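Local coordinates for protein silicatein alpha (Tethya aurantium, PDB 6ZQ3) that belongs to the papain-like cysteine peptidase family and, as a silicatein, probably promotes silica condensation in the spicules of a marine sponge, at residues H165-T170 with A183-G188. Sequence-based numbering, arbitrary orientation.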
loop_
_atom_site.group_PDB
_atom_site.type_symbol
_atom_site.label_atom_id
_atom_site.label_comp_id
_atom_site.label_asym_id
_atom_site.label_seq_id
_atom_site.Cartn_x
_atom_site.Cartn_y
_atom_site.Cartn_z
ATOM N N HIS A 165 -10.556 1.352 1.346
ATOM C CA HIS A 165 -9.312 1.511 2.103
ATOM C C HIS A 165 -8.221 0.679 1.457
ATOM O O HIS A 165 -8.473 -0.439 1.007
ATOM C CB HIS A 165 -9.513 1.131 3.590
ATOM C CG HIS A 165 -8.297 1.350 4.434
ATOM N ND1 HIS A 165 -7.910 2.600 4.869
ATOM C CD2 HIS A 165 -7.380 0.481 4.926
ATOM C CE1 HIS A 165 -6.803 2.493 5.585
ATOM N NE2 HIS A 165 -6.463 1.217 5.638
ATOM N N ALA A 166 -7.024 1.250 1.407
ATOM C CA ALA A 166 -5.912 0.694 0.667
ATOM C C ALA A 166 -4.781 0.371 1.614
ATOM O O ALA A 166 -4.546 1.101 2.582
ATOM C CB ALA A 166 -5.424 1.686 -0.398
ATOM N N MET A 167 -4.049 -0.700 1.317
ATOM C CA MET A 167 -2.917 -1.116 2.168
ATOM C C MET A 167 -1.892 -1.860 1.346
ATOM O O MET A 167 -2.076 -2.025 0.154
ATOM C CB MET A 167 -3.410 -2.013 3.319
ATOM C CG MET A 167 -4.889 -1.887 3.658
ATOM S SD MET A 167 -5.482 -3.211 4.716
ATOM C CE MET A 167 -4.479 -2.796 6.125
ATOM N N VAL A 168 -0.813 -2.310 1.976
ATOM C CA VAL A 168 0.234 -3.086 1.278
ATOM C C VAL A 168 0.200 -4.519 1.735
ATOM O O VAL A 168 0.363 -4.774 2.911
ATOM C CB VAL A 168 1.670 -2.630 1.598
ATOM C CG1 VAL A 168 2.593 -2.999 0.450
ATOM C CG2 VAL A 168 1.737 -1.149 1.871
ATOM N N ILE A 169 -0.002 -5.453 0.823
ATOM C CA ILE A 169 0.247 -6.854 1.134
ATOM C C ILE A 169 1.771 -7.090 1.190
ATOM O O ILE A 169 2.482 -6.833 0.216
ATOM C CB ILE A 169 -0.486 -7.774 0.119
ATOM C CG1 ILE A 169 -2.004 -7.614 0.311
ATOM C CG2 ILE A 169 -0.117 -9.242 0.298
ATOM C CD1 ILE A 169 -2.821 -8.751 -0.250
ATOM N N THR A 170 2.268 -7.572 2.327
ATOM C CA THR A 170 3.707 -7.831 2.506
ATOM C C THR A 170 4.071 -9.321 2.596
ATOM O O THR A 170 5.235 -9.662 2.786
ATOM C CB THR A 170 4.222 -7.169 3.785
ATOM O OG1 THR A 170 3.434 -7.628 4.875
ATOM C CG2 THR A 170 4.154 -5.631 3.714
ATOM N N ALA A 183 -1.232 -8.023 5.599
ATOM C CA ALA A 183 -1.404 -6.710 5.034
ATOM C C ALA A 183 -0.900 -5.687 6.025
ATOM O O ALA A 183 -1.206 -5.757 7.201
ATOM C CB ALA A 183 -2.882 -6.477 4.701
ATOM N N LYS A 184 -0.145 -4.726 5.541
ATOM C CA LYS A 184 0.350 -3.633 6.380
ATOM C C LYS A 184 -0.576 -2.399 6.267
ATOM O O LYS A 184 -0.766 -1.881 5.174
ATOM C CB LYS A 184 1.781 -3.298 5.929
ATOM C CG LYS A 184 2.447 -2.164 6.665
ATOM C CD LYS A 184 3.686 -1.735 5.888
ATOM C CE LYS A 184 4.675 -1.022 6.788
ATOM N NZ LYS A 184 5.400 0.014 6.030
ATOM N N ASN A 185 -1.165 -1.956 7.373
ATOM C CA ASN A 185 -2.040 -0.763 7.380
ATOM C C ASN A 185 -1.194 0.463 7.755
ATOM O O ASN A 185 0.007 0.352 8.041
ATOM C CB ASN A 185 -3.207 -0.943 8.385
ATOM C CG ASN A 185 -4.463 -0.194 7.987
ATOM O OD1 ASN A 185 -4.479 0.590 7.030
ATOM N ND2 ASN A 185 -5.540 -0.427 8.725
ATOM N N SER A 186 -1.821 1.625 7.752
ATOM C CA SER A 186 -1.141 2.853 8.071
ATOM C C SER A 186 -1.997 3.600 9.085
ATOM O O SER A 186 -2.256 4.807 8.940
ATOM C CB SER A 186 -0.919 3.677 6.786
ATOM O OG SER A 186 -2.119 3.802 6.012
ATOM N N TRP A 187 -2.453 2.855 10.105
ATOM C CA TRP A 187 -3.161 3.425 11.264
ATOM C C TRP A 187 -2.281 3.326 12.487
ATOM O O TRP A 187 -2.760 3.402 13.598
ATOM C CB TRP A 187 -4.524 2.738 11.506
ATOM C CG TRP A 187 -5.506 3.057 10.430
ATOM C CD1 TRP A 187 -5.389 4.033 9.498
ATOM C CD2 TRP A 187 -6.766 2.414 10.179
ATOM N NE1 TRP A 187 -6.481 4.035 8.674
ATOM C CE2 TRP A 187 -7.349 3.059 9.077
ATOM C CE3 TRP A 187 -7.460 1.358 10.781
ATOM C CZ2 TRP A 187 -8.590 2.676 8.552
ATOM C CZ3 TRP A 187 -8.689 0.981 10.263
ATOM C CH2 TRP A 187 -9.246 1.644 9.171
ATOM N N GLY A 188 -0.982 3.187 12.274
ATOM C CA GLY A 188 -0.045 3.236 13.367
ATOM C C GLY A 188 -0.032 1.931 14.122
ATOM O O GLY A 188 -0.841 1.024 13.850
HETATM O O HOH W 1 -2.447 2.032 3.797
#
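H165 and N185 correspond to the histidine–asparagine pair of papain-type active sites, at the open end of a β-hairpin, H165 on one strand and N185 just past the other; H165 also touches S26, which stands where papain relatives have their cysteine. H165 NE2 donates to N185 OD1 at 2.5 Å. The bond is nearly straight (167°), with the oxygen in the imidazole plane but the amide plane turned 74° from the ring. H165 CG lies anti to its backbone N, which sets the ring over the loop after strand 180-184, against N185 and W187. S186 N adds a weak bond to N185 OD1, while W187 CZ2 lies over one face of the imidazole, its six-membered ring meeting the imidazole obliquely, planes 47° apart. An alanine in place of H165 would probably leave N185 OD1 without its main donor and uncover this flank of the indole. Behind the pair, V168 and K184 form an antiparallel hydrogen-bonded pair, K184 N reaching V168 O at 2.7 Å and V168 N reaching K184 O at 3.2 Å. The short methyl of A183 lets the backbones of the neighbouring non-hydrogen-bonded pair come within 4.2 Å (I169 CA to A183 CA), on the side where M167 SD also packs. Water links A166 O to S186 OG, which bonds Q20. Strand 165-173 is flanked by strand 134-138, strand 180-184 by strand 196-200, and helix 26-43 packs against H165, A166 and S186.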